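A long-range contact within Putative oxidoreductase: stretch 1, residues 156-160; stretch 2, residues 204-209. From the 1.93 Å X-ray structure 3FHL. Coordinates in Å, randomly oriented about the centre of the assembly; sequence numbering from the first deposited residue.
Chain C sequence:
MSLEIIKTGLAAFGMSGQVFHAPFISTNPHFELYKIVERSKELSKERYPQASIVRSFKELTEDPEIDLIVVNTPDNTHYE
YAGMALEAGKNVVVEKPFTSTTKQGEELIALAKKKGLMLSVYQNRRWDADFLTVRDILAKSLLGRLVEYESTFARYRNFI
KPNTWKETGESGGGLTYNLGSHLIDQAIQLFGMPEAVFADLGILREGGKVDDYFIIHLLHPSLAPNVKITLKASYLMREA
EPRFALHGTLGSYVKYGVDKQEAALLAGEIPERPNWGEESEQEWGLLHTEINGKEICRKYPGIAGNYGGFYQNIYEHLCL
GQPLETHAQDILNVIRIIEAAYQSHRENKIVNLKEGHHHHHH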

ATOM      1  N   TYR C 156      12.154  -8.925  -4.143  1.00 30.73           N
ATOM      2  CA  TYR C 156      12.530  -8.584  -5.495  1.00 32.03           C
ATOM      3  C   TYR C 156      13.222  -9.764  -6.161  1.00 36.93           C
ATOM      4  O   TYR C 156      14.392 -10.030  -5.897  1.00 33.21           O
ATOM      5  CB  TYR C 156      13.406  -7.310  -5.559  1.00 31.66           C
ATOM      6  CG  TYR C 156      13.765  -6.941  -6.987  1.00 32.59           C
ATOM      7  CD1 TYR C 156      12.805  -6.412  -7.852  1.00 33.92           C
ATOM      8  CD2 TYR C 156      15.048  -7.172  -7.490  1.00 30.16           C
ATOM      9  CE1 TYR C 156      13.119  -6.104  -9.168  1.00 31.10           C
ATOM     10  CE2 TYR C 156      15.369  -6.886  -8.803  1.00 34.58           C
ATOM     11  CZ  TYR C 156      14.397  -6.347  -9.640  1.00 33.28           C
ATOM     12  OH  TYR C 156      14.698  -6.053 -10.946  1.00 32.80           O
ATOM     13  N   ARG C 157      12.492 -10.397  -7.047  1.00 41.39           N
ATOM     14  CA  ARG C 157      12.985 -11.472  -7.842  1.00 52.79           C
ATOM     15  C   ARG C 157      12.354 -11.417  -9.227  1.00 49.92           C
ATOM     16  O   ARG C 157      11.268 -11.885  -9.427  1.00 46.56           O
ATOM     17  CB  ARG C 157      12.671 -12.790  -7.153  1.00 55.11           C
ATOM     18  CG  ARG C 157      13.127 -14.009  -7.894  1.00 62.86           C
ATOM     19  CD  ARG C 157      13.472 -15.132  -6.946  1.00 64.33           C
ATOM     20  NE  ARG C 157      12.344 -16.009  -6.714  1.00 76.38           N
ATOM     21  CZ  ARG C 157      12.021 -16.527  -5.542  1.00 81.76           C
ATOM     22  NH1 ARG C 157      12.742 -16.261  -4.474  1.00 81.88           N
ATOM     23  NH2 ARG C 157      10.964 -17.311  -5.444  1.00 82.18           N
ATOM     24  N   ASN C 158      13.060 -10.825 -10.173  1.00 50.50           N
ATOM     25  CA  ASN C 158      12.531 -10.618 -11.506  1.00 56.50           C
ATOM     26  C   ASN C 158      12.928 -11.741 -12.403  1.00 59.81           C
ATOM     27  O   ASN C 158      13.581 -11.543 -13.377  1.00 62.34           O
ATOM     28  CB  ASN C 158      13.044  -9.313 -12.086  1.00 56.54           C
ATOM     29  CG  ASN C 158      12.459  -9.000 -13.436  1.00 57.20           C
ATOM     30  OD1 ASN C 158      11.337  -9.333 -13.728  1.00 57.57           O
ATOM     31  ND2 ASN C 158      13.223  -8.344 -14.252  1.00 58.39           N
ATOM     32  N   PHE C 159      12.560 -12.938 -12.013  1.00 67.98           N
ATOM     33  CA  PHE C 159      12.604 -14.101 -12.864  1.00 73.92           C
ATOM     34  C   PHE C 159      11.854 -15.172 -12.124  1.00 74.92           C
ATOM     35  O   PHE C 159      11.534 -15.001 -10.985  1.00 75.01           O
ATOM     36  CB  PHE C 159      14.031 -14.550 -13.047  1.00 75.50           C
ATOM     37  CG  PHE C 159      14.774 -14.678 -11.781  1.00 76.96           C
ATOM     38  CD1 PHE C 159      15.384 -13.594 -11.228  1.00 76.70           C
ATOM     39  CD2 PHE C 159      14.865 -15.882 -11.144  1.00 80.62           C
ATOM     40  CE1 PHE C 159      16.069 -13.699 -10.055  1.00 81.13           C
ATOM     41  CE2 PHE C 159      15.557 -15.999  -9.973  1.00 81.66           C
ATOM     42  CZ  PHE C 159      16.153 -14.905  -9.423  1.00 84.32           C
ATOM     43  N   ILE C 160      11.589 -16.280 -12.781  1.00 77.97           N
ATOM     44  CA  ILE C 160      10.783 -17.323 -12.201  1.00 79.64           C
ATOM     45  C   ILE C 160      11.709 -18.387 -11.674  1.00 81.00           C
ATOM     46  O   ILE C 160      12.236 -19.159 -12.450  1.00 82.95           O
ATOM     47  CB  ILE C 160       9.868 -17.957 -13.245  1.00 79.50           C
ATOM     48  CG1 ILE C 160       9.005 -16.917 -13.939  1.00 79.14           C
ATOM     49  CG2 ILE C 160       9.007 -19.010 -12.634  1.00 81.02           C
ATOM     50  CD1 ILE C 160       8.391 -15.950 -13.044  1.00 83.21           C
ATOM     51  N   LEU C 204       2.692 -10.239 -12.153  1.00 33.14           N
ATOM     52  CA  LEU C 204       3.332  -9.045 -12.656  1.00 31.79           C
ATOM     53  C   LEU C 204       4.599  -9.390 -13.433  1.00 36.44           C
ATOM     54  O   LEU C 204       5.075  -8.587 -14.235  1.00 34.64           O
ATOM     55  CB  LEU C 204       3.654  -8.093 -11.499  1.00 30.33           C
ATOM     56  CG  LEU C 204       2.558  -7.711 -10.498  1.00 32.08           C
ATOM     57  CD1 LEU C 204       3.146  -6.699  -9.509  1.00 27.78           C
ATOM     58  CD2 LEU C 204       1.307  -7.154 -11.169  1.00 33.85           C
ATOM     59  N   ARG C 205       5.124 -10.590 -13.208  1.00 35.92           N
ATOM     60  CA  ARG C 205       6.379 -10.995 -13.837  1.00 39.13           C
ATOM     61  C   ARG C 205       6.114 -11.762 -15.117  1.00 38.70           C
ATOM     62  O   ARG C 205       5.174 -12.563 -15.198  1.00 39.51           O
ATOM     63  CB  ARG C 205       7.247 -11.822 -12.879  1.00 39.19           C
ATOM     64  CG  ARG C 205       7.682 -11.044 -11.637  1.00 39.34           C
ATOM     65  CD  ARG C 205       8.354 -11.908 -10.590  1.00 40.41           C
ATOM     66  NE  ARG C 205       7.575 -13.088 -10.218  1.00 40.09           N
ATOM     67  CZ  ARG C 205       8.063 -14.115  -9.531  1.00 44.49           C
ATOM     68  NH1 ARG C 205       9.327 -14.113  -9.125  1.00 45.13           N
ATOM     69  NH2 ARG C 205       7.286 -15.154  -9.258  1.00 46.84           N
ATOM     70  N   GLU C 206       6.945 -11.481 -16.118  1.00 46.54           N
ATOM     71  CA  GLU C 206       6.888 -12.154 -17.409  1.00 52.26           C
ATOM     72  C   GLU C 206       7.123 -13.647 -17.211  1.00 47.30           C
ATOM     73  O   GLU C 206       8.123 -14.047 -16.610  1.00 48.40           O
ATOM     74  CB  GLU C 206       7.932 -11.560 -18.363  1.00 51.82           C
ATOM     75  CG  GLU C 206       7.985 -12.229 -19.741  1.00 64.51           C
ATOM     76  CD  GLU C 206       9.263 -11.907 -20.509  1.00 67.52           C
ATOM     77  OE1 GLU C 206      10.121 -12.809 -20.648  1.00 74.30           O
ATOM     78  OE2 GLU C 206       9.409 -10.752 -20.964  1.00 77.23           O
ATOM     79  N   GLY C 207       6.177 -14.452 -17.692  1.00 50.15           N
ATOM     80  CA  GLY C 207       6.269 -15.910 -17.621  1.00 52.26           C
ATOM     81  C   GLY C 207       5.685 -16.543 -16.367  1.00 55.36           C
ATOM     82  O   GLY C 207       5.746 -17.765 -16.205  1.00 59.01           O
ATOM     83  N   GLY C 208       5.115 -15.721 -15.485  1.00 54.32           N
ATOM     84  CA  GLY C 208       4.579 -16.196 -14.206  1.00 47.43           C
ATOM     85  C   GLY C 208       3.287 -16.975 -14.358  1.00 47.65           C
ATOM     86  O   GLY C 208       2.435 -16.626 -15.181  1.00 43.09           O
ATOM     87  N   LYS C 209       3.142 -18.021 -13.544  1.00 48.08           N
ATOM     88  CA  LYS C 209       2.014 -18.953 -13.631  1.00 50.58           C
ATOM     89  C   LYS C 209       1.030 -18.802 -12.464  1.00 46.06           C
ATOM     90  O   LYS C 209      -0.145 -19.145 -12.591  1.00 47.97           O
ATOM     91  CB  LYS C 209       2.527 -20.396 -13.688  1.00 52.13           C
ATOM     92  CG  LYS C 209       3.544 -20.673 -14.791  1.00 59.83           C
ATOM     93  CD  LYS C 209       4.100 -22.093 -14.682  1.00 63.71           C
ATOM     94  CE  LYS C 209       5.276 -22.318 -15.631  1.00 75.13           C
ATOM     95  NZ  LYS C 209       5.855 -23.691 -15.496  1.00 78.78           N
TER
HETATM   96  O   HOH W   1       9.247 -17.455  -8.294  1.00 52.17           O
HETATM   97  O   HOH W   2       9.305  -9.791 -15.579  1.00 46.76           O

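Two arginines meet in this contact: NE of Arg157 lies 4.3 Å from NH1 of Arg205. The arrangement illustrates a general principle, that like-charged guanidiniums can lie close together where a backbone carbonyl and a shared water are among their polar partners. NH1 of Arg205 donates a hydrogen bond to O of Arg157 at 3.0 Å, with a nearly straight N-H...O angle of 169° and the acceptor close to the guanidinium plane. The carbonyl that accepts this hydrogen bond thus belongs to the very residue whose side chain carries the second positive charge. O of Phe159 is also 3.0 Å from NH1 of Arg205, but the angle is too poor for a hydrogen bond; proximity alone does not make one. The same O of Arg157 accepts a weak bond from N of Phe159, at 3.1 Å. Water 1 links the two charged groups by accepting from NH2 of Arg205 at 3.2 Å and, weakly, from NH2 of Arg157 at 3.3 Å. NE of Arg205 is hydrogen-bonded elsewhere in the structure.

The guanidinium of Arg205 also offers a flat surface, and Ile160 uses it: CD1 of Ile160 sits over one face, 4.0 Å from CZ of Arg205. That methyl lies equally close, 4.0 Å, to CA of Gly208, so the isoleucine packs against both the arginine and the far end of the turn that the arginine begins. This type II turn runs from Arg205 to Gly208 and is closed by a hydrogen bond from N of Gly208 to O of Arg205 at 3.2 Å. Gly207 has phi/psi of 90/2, where a CB would jam against the carbonyl of Glu206. A second water joins the stretches, donating to OD1 of Asn158 at 2.8 Å and accepting from N of Glu206 at 3.0 Å.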